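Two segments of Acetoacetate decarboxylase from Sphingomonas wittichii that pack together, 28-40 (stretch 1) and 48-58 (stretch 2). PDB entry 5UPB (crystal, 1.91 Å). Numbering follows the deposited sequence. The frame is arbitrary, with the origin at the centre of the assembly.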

# COMPACT_ATOMS: atom_id res chain seq x y z
N LEU A 28 16.46 -4.04 14.06
CA LEU A 28 17.26 -2.84 14.28
C LEU A 28 16.73 -2.18 15.55
O LEU A 28 15.54 -1.87 15.64
CB LEU A 28 17.16 -1.88 13.09
CG LEU A 28 17.66 -0.46 13.31
CD1 LEU A 28 19.17 -0.49 13.64
CD2 LEU A 28 17.41 0.42 12.06
N THR A 29 17.61 -1.99 16.53
CA THR A 29 17.21 -1.47 17.82
C THR A 29 18.11 -0.33 18.28
O THR A 29 19.35 -0.42 18.19
CB THR A 29 17.21 -2.60 18.86
OG1 THR A 29 16.30 -3.62 18.43
CG2 THR A 29 16.80 -2.09 20.23
N VAL A 30 17.48 0.74 18.78
CA VAL A 30 18.16 1.85 19.41
C VAL A 30 17.64 1.99 20.83
O VAL A 30 16.42 2.09 21.05
CB VAL A 30 17.99 3.14 18.62
CG1 VAL A 30 18.61 4.31 19.41
CG2 VAL A 30 18.62 2.98 17.26
N TYR A 31 18.55 1.99 21.77
CA TYR A 31 18.22 2.21 23.16
C TYR A 31 18.33 3.70 23.50
O TYR A 31 19.21 4.40 22.99
CB TYR A 31 19.15 1.39 24.06
CG TYR A 31 18.94 -0.08 23.84
CD1 TYR A 31 17.80 -0.72 24.32
CD2 TYR A 31 19.91 -0.84 23.18
CE1 TYR A 31 17.60 -2.08 24.10
CE2 TYR A 31 19.72 -2.20 22.97
CZ TYR A 31 18.57 -2.82 23.45
OH TYR A 31 18.40 -4.17 23.26
N LEU A 32 17.40 4.15 24.32
CA LEU A 32 17.23 5.55 24.69
C LEU A 32 16.93 5.64 26.18
O LEU A 32 16.45 4.69 26.80
CB LEU A 32 16.03 6.20 23.99
CG LEU A 32 15.82 5.98 22.52
CD1 LEU A 32 14.46 6.53 22.21
CD2 LEU A 32 16.91 6.70 21.77
N ARG A 33 17.10 6.84 26.71
CA ARG A 33 16.64 7.17 28.05
C ARG A 33 15.83 8.45 27.95
O ARG A 33 16.29 9.43 27.36
CB ARG A 33 17.79 7.35 29.04
CG ARG A 33 17.32 7.56 30.50
CD ARG A 33 18.48 7.59 31.49
NE ARG A 33 19.32 6.39 31.39
CZ ARG A 33 20.62 6.37 31.08
NH1 ARG A 33 21.28 7.50 30.84
NH2 ARG A 33 21.26 5.21 31.02
N CYS A 34 14.59 8.40 28.43
CA CYS A 34 13.72 9.56 28.52
C CYS A 34 13.46 9.86 29.98
O CYS A 34 13.90 9.13 30.89
CB CYS A 34 12.39 9.33 27.78
SG CYS A 34 12.54 8.96 26.05
N ASP A 35 12.77 10.96 30.21
CA ASP A 35 12.34 11.36 31.54
C ASP A 35 11.38 10.30 32.09
O ASP A 35 10.29 10.13 31.52
CB ASP A 35 11.67 12.73 31.47
CG ASP A 35 11.28 13.28 32.82
OD1 ASP A 35 11.50 12.59 33.84
OD2 ASP A 35 10.76 14.41 32.86
N PRO A 36 11.71 9.61 33.18
CA PRO A 36 10.79 8.56 33.65
C PRO A 36 9.38 9.07 33.92
O PRO A 36 8.42 8.32 33.72
CB PRO A 36 11.47 8.05 34.93
CG PRO A 36 12.90 8.41 34.79
CD PRO A 36 12.92 9.70 34.02
N ALA A 37 9.21 10.34 34.31
CA ALA A 37 7.88 10.83 34.64
C ALA A 37 6.99 10.88 33.41
O ALA A 37 5.80 10.52 33.48
CB ALA A 37 7.97 12.21 35.30
N ARG A 38 7.54 11.30 32.26
CA ARG A 38 6.75 11.26 31.03
C ARG A 38 6.39 9.83 30.64
O ARG A 38 5.25 9.55 30.25
CB ARG A 38 7.53 11.91 29.88
CG ARG A 38 7.72 13.40 29.93
CD ARG A 38 8.28 13.87 28.61
NE ARG A 38 8.11 15.30 28.38
CZ ARG A 38 8.59 15.95 27.33
NH1 ARG A 38 9.28 15.30 26.41
NH2 ARG A 38 8.37 17.25 27.20
N LEU A 39 7.35 8.89 30.75
CA LEU A 39 7.05 7.52 30.37
C LEU A 39 6.02 6.89 31.30
O LEU A 39 5.17 6.11 30.85
CB LEU A 39 8.32 6.69 30.33
CG LEU A 39 9.44 7.23 29.46
CD1 LEU A 39 10.61 6.30 29.54
CD2 LEU A 39 8.98 7.33 28.07
N GLN A 40 6.07 7.22 32.60
CA GLN A 40 5.13 6.61 33.53
C GLN A 40 3.68 6.91 33.12
O GLN A 40 2.80 6.06 33.29
CB GLN A 40 5.37 7.11 34.96
CG GLN A 40 4.43 6.46 35.98
CD GLN A 40 4.75 4.98 36.24
OE1 GLN A 40 5.89 4.63 36.59
NE2 GLN A 40 3.75 4.10 36.04
N LYS A 48 5.56 0.01 36.88
CA LYS A 48 6.39 1.10 37.37
C LYS A 48 7.53 1.29 36.39
O LYS A 48 8.19 0.33 36.00
CB LYS A 48 6.93 0.78 38.77
CG LYS A 48 7.58 1.95 39.49
CD LYS A 48 6.56 3.02 39.88
CE LYS A 48 7.15 4.03 40.85
NZ LYS A 48 6.15 5.07 41.21
N VAL A 49 7.72 2.54 35.96
CA VAL A 49 8.78 2.81 35.01
C VAL A 49 10.13 2.46 35.68
O VAL A 49 10.30 2.57 36.90
CB VAL A 49 8.70 4.27 34.56
CG1 VAL A 49 9.04 5.25 35.72
CG2 VAL A 49 9.58 4.53 33.36
N ALA A 50 11.11 2.08 34.86
CA ALA A 50 12.45 1.87 35.38
C ALA A 50 13.15 3.22 35.34
O ALA A 50 12.50 4.24 35.61
CB ALA A 50 13.20 0.80 34.59
N ASP A 51 14.43 3.27 35.03
CA ASP A 51 15.14 4.55 35.10
C ASP A 51 14.90 5.43 33.88
O ASP A 51 15.58 6.45 33.72
CB ASP A 51 16.64 4.29 35.29
CG ASP A 51 17.28 3.61 34.09
OD1 ASP A 51 16.58 3.35 33.08
OD2 ASP A 51 18.50 3.35 34.15
N GLY A 52 13.91 5.12 33.05
CA GLY A 52 13.68 5.86 31.82
C GLY A 52 14.20 5.17 30.58
O GLY A 52 14.01 5.70 29.48
N LEU A 53 14.86 4.02 30.72
CA LEU A 53 15.29 3.26 29.56
C LEU A 53 14.08 2.93 28.69
O LEU A 53 13.03 2.54 29.20
CB LEU A 53 15.95 1.95 29.98
CG LEU A 53 16.29 0.99 28.83
CD1 LEU A 53 17.34 1.57 27.85
CD2 LEU A 53 16.71 -0.37 29.35
N CYS A 54 14.23 3.16 27.39
CA CYS A 54 13.27 2.84 26.34
C CYS A 54 14.04 2.16 25.24
O CYS A 54 15.27 2.33 25.14
CB CYS A 54 12.55 4.07 25.73
SG CYS A 54 11.70 4.92 26.92
N MET A 55 13.34 1.35 24.44
CA MET A 55 13.94 0.80 23.23
C MET A 55 13.03 1.15 22.06
O MET A 55 11.80 1.02 22.14
CB MET A 55 14.15 -0.72 23.25
CG MET A 55 13.05 -1.58 22.92
SD MET A 55 13.74 -3.25 22.83
CE MET A 55 12.81 -4.01 24.14
N ALA A 56 13.64 1.67 21.00
CA ALA A 56 12.98 1.79 19.71
C ALA A 56 13.48 0.67 18.80
O ALA A 56 14.67 0.36 18.81
CB ALA A 56 13.30 3.15 19.09
N TYR A 57 12.56 -0.01 18.08
CA TYR A 57 13.01 -0.98 17.09
C TYR A 57 12.19 -0.91 15.81
O TYR A 57 11.02 -0.52 15.80
CB TYR A 57 13.02 -2.44 17.61
CG TYR A 57 11.67 -3.09 17.85
CD1 TYR A 57 10.89 -3.56 16.80
CD2 TYR A 57 11.20 -3.26 19.13
CE1 TYR A 57 9.66 -4.16 17.04
CE2 TYR A 57 9.98 -3.86 19.38
CZ TYR A 57 9.22 -4.31 18.34
OH TYR A 57 8.03 -4.93 18.59
N VAL A 58 12.85 -1.34 14.74
CA VAL A 58 12.20 -1.68 13.49
C VAL A 58 12.65 -3.08 13.13
O VAL A 58 13.86 -3.36 13.14
CB VAL A 58 12.58 -0.72 12.34
CG1 VAL A 58 11.93 -1.19 11.06
CG2 VAL A 58 12.23 0.71 12.71

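Cys54, Val49 and Gln40 bury the most surface here, and each illustrates a different way of joining the two segments. Cys54 sits in an antiparallel ladder, paired with Leu32: Leu32 N donates to Cys54 O at 2.9 Å, and Cys54 N to Leu32 O at 2.8 Å, both nearly straight. Its side chain lies on the same face of the sheet as those of Leu28, Val30, Leu32, Ala56 and Val58, an apolar surface suited to burial. A small sulfur-bearing side chain fits beneath the helix that follows the first strand: Leu39 CD1 approaches Cys54 SG to 3.2 Å, a very tight contact, while Cys34 SG stays 4.2 Å from Cys54 SG, too far for a disulfide.

Val49 points toward the helix. Its branched side chain touches three helical residues: Val49 CG1 is 3.8 Å from Pro36 CB and 3.3 Å from Gln40 OE1, and Val49 CG2 is 3.9 Å from Leu39 CB. Gln40 suits its place because a long, polar side chain can reach backbone: Val49 N donates to Gln40 OE1 at 2.8 Å and 169°, tying the helix to the short strand.

Between these regions the chain turns at Asp51 and Gly52, and Gly52 O accepts from Cys34 N at 3.0 Å. The positive phi of Gly52 favours glycine, and a CB on Gly52 would lie 2.2 Å from Cys34 O, a clash.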